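Local coordinates for ribosomal RNA small subunit methyltransferase E (Neisseria gonorrhoeae, PDB 5VM8), which probably methylates N3 of a specific uridine in 16S ribosomal RNA, using S-adenosyl methionine as methyl donor, as a trefoil-knotted SPOUT-family enzyme, at residues K174-I188 / E210-G224. Numbering follows the deposited sequence.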
ATOM      1  N   LYS A 174      -6.731   4.655 -16.525  1.00 43.47           N
ATOM      2  CA  LYS A 174      -7.679   3.784 -15.837  1.00 45.96           C
ATOM      3  C   LYS A 174      -7.580   2.398 -16.458  1.00 46.83           C
ATOM      4  O   LYS A 174      -7.929   2.202 -17.629  1.00 50.66           O
ATOM      5  CB  LYS A 174      -9.090   4.364 -15.915  1.00 45.17           C
ATOM      6  CG  LYS A 174      -9.136   5.818 -15.438  1.00 48.86           C
ATOM      7  CD  LYS A 174     -10.580   6.367 -15.351  1.00 54.74           C
ATOM      8  CE  LYS A 174     -11.069   6.957 -16.673  1.00 56.15           C
ATOM      9  NZ  LYS A 174     -10.440   8.268 -16.974  1.00 57.70           N
ATOM     10  N   LEU A 175      -7.082   1.460 -15.668  1.00 45.04           N
ATOM     11  CA  LEU A 175      -6.683   0.140 -16.109  1.00 37.97           C
ATOM     12  C   LEU A 175      -7.436  -0.905 -15.299  1.00 46.49           C
ATOM     13  O   LEU A 175      -7.566  -0.775 -14.079  1.00 49.74           O
ATOM     14  CB  LEU A 175      -5.166  -0.030 -15.926  1.00 36.93           C
ATOM     15  CG  LEU A 175      -4.346   1.014 -16.690  1.00 45.89           C
ATOM     16  CD1 LEU A 175      -2.860   0.742 -16.542  1.00 49.62           C
ATOM     17  CD2 LEU A 175      -4.726   1.096 -18.189  1.00 38.99           C
ATOM     18  N   ILE A 176      -7.929  -1.939 -15.980  1.00 36.78           N
ATOM     19  CA  ILE A 176      -8.506  -3.101 -15.330  1.00 36.31           C
ATOM     20  C   ILE A 176      -7.826  -4.344 -15.886  1.00 45.55           C
ATOM     21  O   ILE A 176      -7.659  -4.471 -17.108  1.00 47.74           O
ATOM     22  CB  ILE A 176     -10.045  -3.154 -15.500  1.00 37.13           C
ATOM     23  CG1 ILE A 176     -10.608  -4.373 -14.786  1.00 36.78           C
ATOM     24  CG2 ILE A 176     -10.455  -3.136 -16.969  1.00 38.58           C
ATOM     25  CD1 ILE A 176     -12.143  -4.479 -14.805  1.00 37.80           C
ATOM     26  N   MET A 177      -7.372  -5.223 -14.989  1.00 47.02           N
ATOM     27  CA  MET A 177      -6.803  -6.507 -15.401  1.00 47.45           C
ATOM     28  C   MET A 177      -7.914  -7.437 -15.832  1.00 44.23           C
ATOM     29  O   MET A 177      -8.731  -7.873 -15.020  1.00 45.14           O
ATOM     30  CB  MET A 177      -5.987  -7.162 -14.296  1.00 52.34           C
ATOM     31  CG  MET A 177      -4.724  -6.431 -13.972  1.00 60.92           C
ATOM     32  SD  MET A 177      -3.358  -7.562 -13.620  1.00 63.82           S
ATOM     33  CE  MET A 177      -3.451  -8.671 -15.025  1.00 69.36           C
ATOM     34  N   SER A 178      -7.931  -7.742 -17.109  1.00 32.67           N
ATOM     35  CA  SER A 178      -8.980  -8.565 -17.653  1.00 36.53           C
ATOM     36  C   SER A 178      -8.508  -9.006 -19.006  1.00 44.91           C
ATOM     37  O   SER A 178      -7.742  -8.292 -19.650  1.00 44.77           O
ATOM     38  CB  SER A 178     -10.298  -7.777 -17.786  1.00 40.42           C
ATOM     39  OG  SER A 178     -11.242  -8.516 -18.524  1.00 46.12           O
ATOM     40  N   ILE A 179      -9.013 -10.158 -19.456  1.00 51.77           N
ATOM     41  CA  ILE A 179      -8.606 -10.672 -20.746  1.00 49.88           C
ATOM     42  C   ILE A 179      -9.545 -10.212 -21.839  1.00 54.77           C
ATOM     43  O   ILE A 179      -9.288 -10.468 -23.018  1.00 57.89           O
ATOM     44  CB  ILE A 179      -8.554 -12.210 -20.696  1.00 56.00           C
ATOM     45  CG1 ILE A 179      -7.525 -12.758 -21.694  1.00 62.69           C
ATOM     46  CG2 ILE A 179      -9.953 -12.796 -20.952  1.00 61.94           C
ATOM     47  CD1 ILE A 179      -6.986 -14.132 -21.313  1.00 69.64           C
ATOM     48  N   ASN A 180     -10.615  -9.513 -21.486  1.00 63.67           N
ATOM     49  CA  ASN A 180     -11.684  -9.174 -22.417  1.00 61.01           C
ATOM     50  C   ASN A 180     -11.543  -7.727 -22.867  1.00 60.37           C
ATOM     51  O   ASN A 180     -11.428  -6.822 -22.033  1.00 61.38           O
ATOM     52  CB  ASN A 180     -13.038  -9.431 -21.762  1.00 52.90           C
ATOM     53  CG  ASN A 180     -13.228 -10.901 -21.405  1.00 57.58           C
ATOM     54  OD1 ASN A 180     -13.094 -11.784 -22.255  1.00 63.52           O
ATOM     55  ND2 ASN A 180     -13.517 -11.168 -20.133  1.00 54.66           N
ATOM     56  N   ARG A 181     -11.575  -7.519 -24.186  1.00 61.91           N
ATOM     57  CA  ARG A 181     -11.407  -6.202 -24.802  1.00 56.38           C
ATOM     58  C   ARG A 181     -10.103  -5.554 -24.338  1.00 55.22           C
ATOM     59  O   ARG A 181     -10.070  -4.394 -23.923  1.00 56.23           O
ATOM     60  CB  ARG A 181     -12.612  -5.315 -24.497  1.00 58.86           C
ATOM     61  CG  ARG A 181     -13.902  -5.806 -25.145  1.00 66.25           C
ATOM     62  CD  ARG A 181     -15.004  -4.764 -25.080  1.00 70.08           C
ATOM     63  NE  ARG A 181     -15.662  -4.787 -23.777  1.00 74.16           N
ATOM     64  CZ  ARG A 181     -16.860  -4.262 -23.538  1.00 75.83           C
ATOM     65  NH1 ARG A 181     -17.395  -4.326 -22.322  1.00 73.06           N
ATOM     66  NH2 ARG A 181     -17.518  -3.677 -24.523  1.00 78.40           N
ATOM     67  N   ALA A 182      -9.011  -6.317 -24.450  1.00 56.33           N
ATOM     68  CA  ALA A 182      -7.728  -5.977 -23.855  1.00 56.85           C
ATOM     69  C   ALA A 182      -6.638  -5.647 -24.869  1.00 59.87           C
ATOM     70  O   ALA A 182      -6.689  -6.029 -26.038  1.00 67.59           O
ATOM     71  CB  ALA A 182      -7.228  -7.130 -22.987  1.00 53.71           C
ATOM     72  N   CYS A 183      -5.620  -4.962 -24.353  1.00 51.16           N
ATOM     73  CA  CYS A 183      -4.330  -4.701 -24.985  1.00 54.36           C
ATOM     74  C   CYS A 183      -3.237  -4.993 -23.954  1.00 49.93           C
ATOM     75  O   CYS A 183      -3.511  -5.225 -22.772  1.00 48.97           O
ATOM     76  CB  CYS A 183      -4.216  -3.254 -25.496  1.00 45.35           C
ATOM     77  SG  CYS A 183      -4.030  -1.953 -24.192  1.00 49.37           S
ATOM     78  N   LYS A 184      -1.989  -5.022 -24.396  1.00 48.74           N
ATOM     79  CA  LYS A 184      -0.972  -5.223 -23.386  1.00 46.85           C
ATOM     80  C   LYS A 184      -0.783  -3.923 -22.622  1.00 52.30           C
ATOM     81  O   LYS A 184      -1.086  -2.832 -23.111  1.00 49.75           O
ATOM     82  CB  LYS A 184       0.352  -5.660 -24.008  1.00 49.48           C
ATOM     83  CG  LYS A 184       0.260  -6.937 -24.823  1.00 52.99           C
ATOM     84  CD  LYS A 184       1.543  -7.200 -25.596  1.00 59.96           C
ATOM     85  CE  LYS A 184       2.505  -8.012 -24.773  1.00 59.07           C
ATOM     86  NZ  LYS A 184       1.732  -9.058 -24.081  1.00 60.24           N
ATOM     87  N   LEU A 185      -0.258  -4.060 -21.408  1.00 56.58           N
ATOM     88  CA  LEU A 185       0.038  -2.904 -20.571  1.00 52.38           C
ATOM     89  C   LEU A 185       1.078  -2.008 -21.214  1.00 57.06           C
ATOM     90  O   LEU A 185       1.033  -0.785 -21.043  1.00 63.86           O
ATOM     91  CB  LEU A 185       0.521  -3.388 -19.206  1.00 48.87           C
ATOM     92  CG  LEU A 185       0.743  -2.402 -18.076  1.00 44.63           C
ATOM     93  CD1 LEU A 185      -0.544  -1.715 -17.687  1.00 43.45           C
ATOM     94  CD2 LEU A 185       1.335  -3.174 -16.912  1.00 37.64           C
ATOM     95  N   GLY A 186       2.035  -2.586 -21.943  1.00 60.17           N
ATOM     96  CA  GLY A 186       3.008  -1.753 -22.623  1.00 61.94           C
ATOM     97  C   GLY A 186       2.419  -1.016 -23.810  1.00 68.89           C
ATOM     98  O   GLY A 186       2.811   0.121 -24.099  1.00 75.89           O
ATOM     99  N   ASP A 187       1.436  -1.618 -24.474  1.00 70.01           N
ATOM    100  CA  ASP A 187       0.815  -1.052 -25.669  1.00 70.54           C
ATOM    101  C   ASP A 187      -0.234   0.008 -25.360  1.00 68.89           C
ATOM    102  O   ASP A 187      -0.914   0.443 -26.288  1.00 72.98           O
ATOM    103  CB  ASP A 187       0.175  -2.156 -26.514  1.00 71.28           C
ATOM    104  CG  ASP A 187       1.182  -3.155 -27.027  1.00 79.51           C
ATOM    105  OD1 ASP A 187       2.350  -2.781 -27.240  1.00 83.97           O
ATOM    106  OD2 ASP A 187       0.803  -4.324 -27.229  1.00 83.70           O
ATOM    107  N   ILE A 188      -0.395   0.426 -24.094  1.00 67.78           N
ATOM    108  CA  ILE A 188      -1.377   1.454 -23.752  1.00 64.71           C
ATOM    109  C   ILE A 188      -0.767   2.815 -24.011  1.00 65.80           C
ATOM    110  O   ILE A 188       0.454   2.977 -24.015  1.00 67.41           O
ATOM    111  CB  ILE A 188      -1.872   1.391 -22.286  1.00 59.88           C
ATOM    112  CG1 ILE A 188      -0.840   2.028 -21.358  1.00 54.81           C
ATOM    113  CG2 ILE A 188      -2.291  -0.008 -21.835  1.00 55.25           C
ATOM    114  CD1 ILE A 188      -1.374   2.383 -20.005  1.00 47.23           C
ATOM    115  N   GLU A 210     -17.360  -5.945 -15.923  1.00 56.28           N
ATOM    116  CA  GLU A 210     -16.436  -5.514 -16.969  1.00 54.63           C
ATOM    117  C   GLU A 210     -17.052  -4.409 -17.813  1.00 57.72           C
ATOM    118  O   GLU A 210     -16.381  -3.417 -18.131  1.00 58.17           O
ATOM    119  CB  GLU A 210     -16.042  -6.702 -17.838  1.00 45.58           C
ATOM    120  CG  GLU A 210     -15.225  -7.741 -17.085  1.00 59.85           C
ATOM    121  CD  GLU A 210     -14.819  -8.908 -17.966  1.00 67.73           C
ATOM    122  OE1 GLU A 210     -13.630  -9.268 -17.962  1.00 60.51           O
ATOM    123  OE2 GLU A 210     -15.710  -9.474 -18.654  1.00 79.31           O
ATOM    124  N   GLN A 211     -18.326  -4.575 -18.190  1.00 55.09           N
ATOM    125  CA  GLN A 211     -19.030  -3.535 -18.925  1.00 55.48           C
ATOM    126  C   GLN A 211     -19.020  -2.215 -18.177  1.00 49.24           C
ATOM    127  O   GLN A 211     -18.771  -1.159 -18.770  1.00 56.19           O
ATOM    128  CB  GLN A 211     -20.463  -3.967 -19.210  1.00 64.60           C
ATOM    129  CG  GLN A 211     -20.646  -4.574 -20.575  1.00 74.58           C
ATOM    130  CD  GLN A 211     -20.434  -3.582 -21.699  1.00 75.21           C
ATOM    131  OE1 GLN A 211     -20.008  -3.962 -22.784  1.00 76.88           O
ATOM    132  NE2 GLN A 211     -20.762  -2.315 -21.459  1.00 74.36           N
ATOM    133  N   GLN A 212     -19.281  -2.248 -16.873  1.00 48.62           N
ATOM    134  CA  GLN A 212     -19.301  -0.999 -16.126  1.00 51.93           C
ATOM    135  C   GLN A 212     -17.944  -0.313 -16.184  1.00 48.67           C
ATOM    136  O   GLN A 212     -17.867   0.897 -16.415  1.00 49.76           O
ATOM    137  CB  GLN A 212     -19.746  -1.258 -14.683  1.00 53.37           C
ATOM    138  CG  GLN A 212     -21.278  -1.367 -14.547  1.00 61.97           C
ATOM    139  CD  GLN A 212     -21.747  -2.215 -13.359  1.00 70.41           C
ATOM    140  OE1 GLN A 212     -21.071  -2.312 -12.337  1.00 66.25           O
ATOM    141  NE2 GLN A 212     -22.928  -2.825 -13.498  1.00 83.12           N
ATOM    142  N   ALA A 213     -16.864  -1.092 -16.035  1.00 45.01           N
ATOM    143  CA  ALA A 213     -15.515  -0.551 -16.117  1.00 43.42           C
ATOM    144  C   ALA A 213     -15.238  -0.005 -17.509  1.00 43.99           C
ATOM    145  O   ALA A 213     -14.741   1.117 -17.652  1.00 49.30           O
ATOM    146  CB  ALA A 213     -14.494  -1.626 -15.724  1.00 36.19           C
ATOM    147  N   PHE A 214     -15.627  -0.746 -18.544  1.00 47.46           N
ATOM    148  CA  PHE A 214     -15.466  -0.257 -19.912  1.00 52.62           C
ATOM    149  C   PHE A 214     -16.209   1.073 -20.107  1.00 57.42           C
ATOM    150  O   PHE A 214     -15.679   2.022 -20.702  1.00 59.51           O
ATOM    151  CB  PHE A 214     -15.961  -1.339 -20.884  1.00 62.17           C
ATOM    152  CG  PHE A 214     -15.841  -0.977 -22.353  1.00 71.70           C
ATOM    153  CD1 PHE A 214     -16.725  -0.097 -22.954  1.00 72.49           C
ATOM    154  CD2 PHE A 214     -14.847  -1.554 -23.141  1.00 69.36           C
ATOM    155  CE1 PHE A 214     -16.600   0.220 -24.293  1.00 74.12           C
ATOM    156  CE2 PHE A 214     -14.729  -1.245 -24.478  1.00 68.84           C
ATOM    157  CZ  PHE A 214     -15.606  -0.357 -25.055  1.00 71.86           C
ATOM    158  N   GLU A 215     -17.452   1.154 -19.628  1.00 55.72           N
ATOM    159  CA  GLU A 215     -18.210   2.405 -19.717  1.00 54.00           C
ATOM    160  C   GLU A 215     -17.618   3.512 -18.839  1.00 50.11           C
ATOM    161  O   GLU A 215     -17.740   4.694 -19.170  1.00 51.89           O
ATOM    162  CB  GLU A 215     -19.675   2.144 -19.359  1.00 60.77           C
ATOM    163  CG  GLU A 215     -20.410   1.319 -20.398  1.00 65.71           C
ATOM    164  CD  GLU A 215     -21.724   0.800 -19.875  1.00 76.15           C
ATOM    165  OE1 GLU A 215     -22.034   1.082 -18.697  1.00 82.56           O
ATOM    166  OE2 GLU A 215     -22.452   0.129 -20.639  1.00 80.25           O
ATOM    167  N   ALA A 216     -17.010   3.170 -17.705  1.00 44.48           N
ATOM    168  CA  ALA A 216     -16.332   4.185 -16.895  1.00 48.82           C
ATOM    169  C   ALA A 216     -14.996   4.634 -17.495  1.00 49.32           C
ATOM    170  O   ALA A 216     -14.268   5.393 -16.852  1.00 47.74           O
ATOM    171  CB  ALA A 216     -16.091   3.675 -15.472  1.00 44.22           C
ATOM    172  N   GLY A 217     -14.648   4.166 -18.687  1.00 48.41           N
ATOM    173  CA  GLY A 217     -13.419   4.572 -19.333  1.00 47.22           C
ATOM    174  C   GLY A 217     -12.196   3.751 -18.989  1.00 49.27           C
ATOM    175  O   GLY A 217     -11.083   4.190 -19.277  1.00 48.39           O
ATOM    176  N   PHE A 218     -12.365   2.574 -18.392  1.00 40.18           N
ATOM    177  CA  PHE A 218     -11.239   1.730 -18.035  1.00 35.96           C
ATOM    178  C   PHE A 218     -10.756   0.922 -19.224  1.00 45.23           C
ATOM    179  O   PHE A 218     -11.562   0.377 -19.985  1.00 48.35           O
ATOM    180  CB  PHE A 218     -11.617   0.774 -16.914  1.00 36.12           C
ATOM    181  CG  PHE A 218     -11.539   1.387 -15.560  1.00 37.95           C
ATOM    182  CD1 PHE A 218     -12.591   2.199 -15.090  1.00 39.87           C
ATOM    183  CD2 PHE A 218     -10.441   1.149 -14.745  1.00 34.22           C
ATOM    184  CE1 PHE A 218     -12.530   2.773 -13.834  1.00 45.32           C
ATOM    185  CE2 PHE A 218     -10.372   1.707 -13.488  1.00 38.36           C
ATOM    186  CZ  PHE A 218     -11.422   2.517 -13.020  1.00 45.04           C
ATOM    187  N   GLN A 219      -9.429   0.858 -19.387  1.00 42.37           N
ATOM    188  CA  GLN A 219      -8.811   0.040 -20.422  1.00 42.25           C
ATOM    189  C   GLN A 219      -8.401  -1.296 -19.814  1.00 43.51           C
ATOM    190  O   GLN A 219      -7.751  -1.333 -18.754  1.00 43.25           O
ATOM    191  CB  GLN A 219      -7.600   0.727 -21.052  1.00 38.91           C
ATOM    192  CG  GLN A 219      -6.777  -0.198 -21.985  1.00 48.24           C
ATOM    193  CD  GLN A 219      -7.547  -0.703 -23.227  1.00 51.15           C
ATOM    194  OE1 GLN A 219      -7.932   0.076 -24.101  1.00 51.59           O
ATOM    195  NE2 GLN A 219      -7.745  -2.013 -23.306  1.00 51.56           N
ATOM    196  N   ALA A 220      -8.827  -2.381 -20.462  1.00 43.40           N
ATOM    197  CA  ALA A 220      -8.478  -3.732 -20.042  1.00 46.50           C
ATOM    198  C   ALA A 220      -7.071  -4.094 -20.531  1.00 48.81           C
ATOM    199  O   ALA A 220      -6.732  -3.876 -21.702  1.00 50.79           O
ATOM    200  CB  ALA A 220      -9.521  -4.723 -20.556  1.00 39.19           C
ATOM    201  N   VAL A 221      -6.255  -4.640 -19.627  1.00 46.24           N
ATOM    202  CA  VAL A 221      -4.835  -4.917 -19.876  1.00 47.95           C
ATOM    203  C   VAL A 221      -4.497  -6.359 -19.520  1.00 47.82           C
ATOM    204  O   VAL A 221      -5.070  -6.933 -18.587  1.00 44.86           O
ATOM    205  CB  VAL A 221      -3.894  -3.986 -19.079  1.00 39.47           C
ATOM    206  CG1 VAL A 221      -3.958  -2.551 -19.602  1.00 37.89           C
ATOM    207  CG2 VAL A 221      -4.239  -4.054 -17.610  1.00 29.33           C
ATOM    208  N   THR A 222      -3.606  -6.953 -20.309  1.00 45.19           N
ATOM    209  CA  THR A 222      -2.977  -8.233 -20.021  1.00 46.52           C
ATOM    210  C   THR A 222      -1.468  -8.034 -19.928  1.00 42.31           C
ATOM    211  O   THR A 222      -0.927  -7.069 -20.463  1.00 41.13           O
ATOM    212  CB  THR A 222      -3.227  -9.274 -21.097  1.00 46.04           C
ATOM    213  OG1 THR A 222      -2.570  -8.845 -22.286  1.00 48.08           O
ATOM    214  CG2 THR A 222      -4.718  -9.513 -21.327  1.00 44.18           C
ATOM    215  N   LEU A 223      -0.802  -8.922 -19.191  1.00 46.71           N
ATOM    216  CA  LEU A 223       0.658  -8.986 -19.152  1.00 47.31           C
ATOM    217  C   LEU A 223       1.117 -10.378 -19.534  1.00 60.48           C
ATOM    218  O   LEU A 223       1.000 -11.305 -18.729  1.00 77.81           O
ATOM    219  CB  LEU A 223       1.230  -8.671 -17.784  1.00 43.66           C
ATOM    220  CG  LEU A 223       0.457  -8.199 -16.612  1.00 43.58           C
ATOM    221  CD1 LEU A 223       0.867  -9.054 -15.445  1.00 45.03           C
ATOM    222  CD2 LEU A 223       0.917  -6.767 -16.438  1.00 40.92           C
ATOM    223  N   GLY A 224       1.690 -10.533 -20.703  1.00 58.93           N
ATOM    224  CA  GLY A 224       2.301 -11.800 -21.042  1.00 59.64           C
ATOM    225  C   GLY A 224       1.319 -12.818 -21.587  1.00 55.01           C
ATOM    226  O   GLY A 224       0.104 -12.655 -21.537  1.00 51.85           O
TER
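Strand 219-222 lies between strands 174-177 and 182-184 in a parallel sheet contact at one edge of the parallel sheet of the SPOUT methyltransferase domain, and the 178-181 loop meets helix 207-215, which leads into strand 219-222. Backbone bonding identifies the parallel pairing on both flanks: Q219 N donates to K174 O (2.7 Å), I176 N to Q219 O and V221 N to I176 O, while C183 N bonds to A220 O (3.1 Å) and T222 N to C183 O. The carbonyl of A220 also accepts NE2 of its neighbour Q219, whose chain bends at chi2 (63°) to fold back.

At the loop, E210 OE1 takes two donors. S178 OG lies 2.6 Å from E210 OE1 on its anti side, 32° out of the carboxylate plane; N180 ND2 approaches the syn lone pair of E210 OE1 at 2.9 Å, with the amide nearly perpendicular to the carboxylate. S178 OG also accepts N180 N, an ST turn that ties the two donors together.

One turn on from E210, the ring of F214 carries the guanidinium of R181 flat on one face: planes 13° apart and R181 CZ 3.8 Å from the F214 ring centroid satisfy both stacking and cation-pi criteria. Q211 OE1 lies at the guanidinium edge, receiving weak bonds from NH1 and NH2.

After the Schellman motif at G217, the F218 ring receives K174 CB over one face, 3.8 Å from its centroid, a CH-pi contact. I176 CD1 packs on A213 CB (3.8 Å).

Beyond the contact, strand 195-199 flanks strand 174-177, with backbone hydrogen bonds from L175 and M177. Helix 232-244 packs against M177, L185 and L223, whereas helix 161-165 touches A213 and F218; strand 182-184 is outermost within the chain.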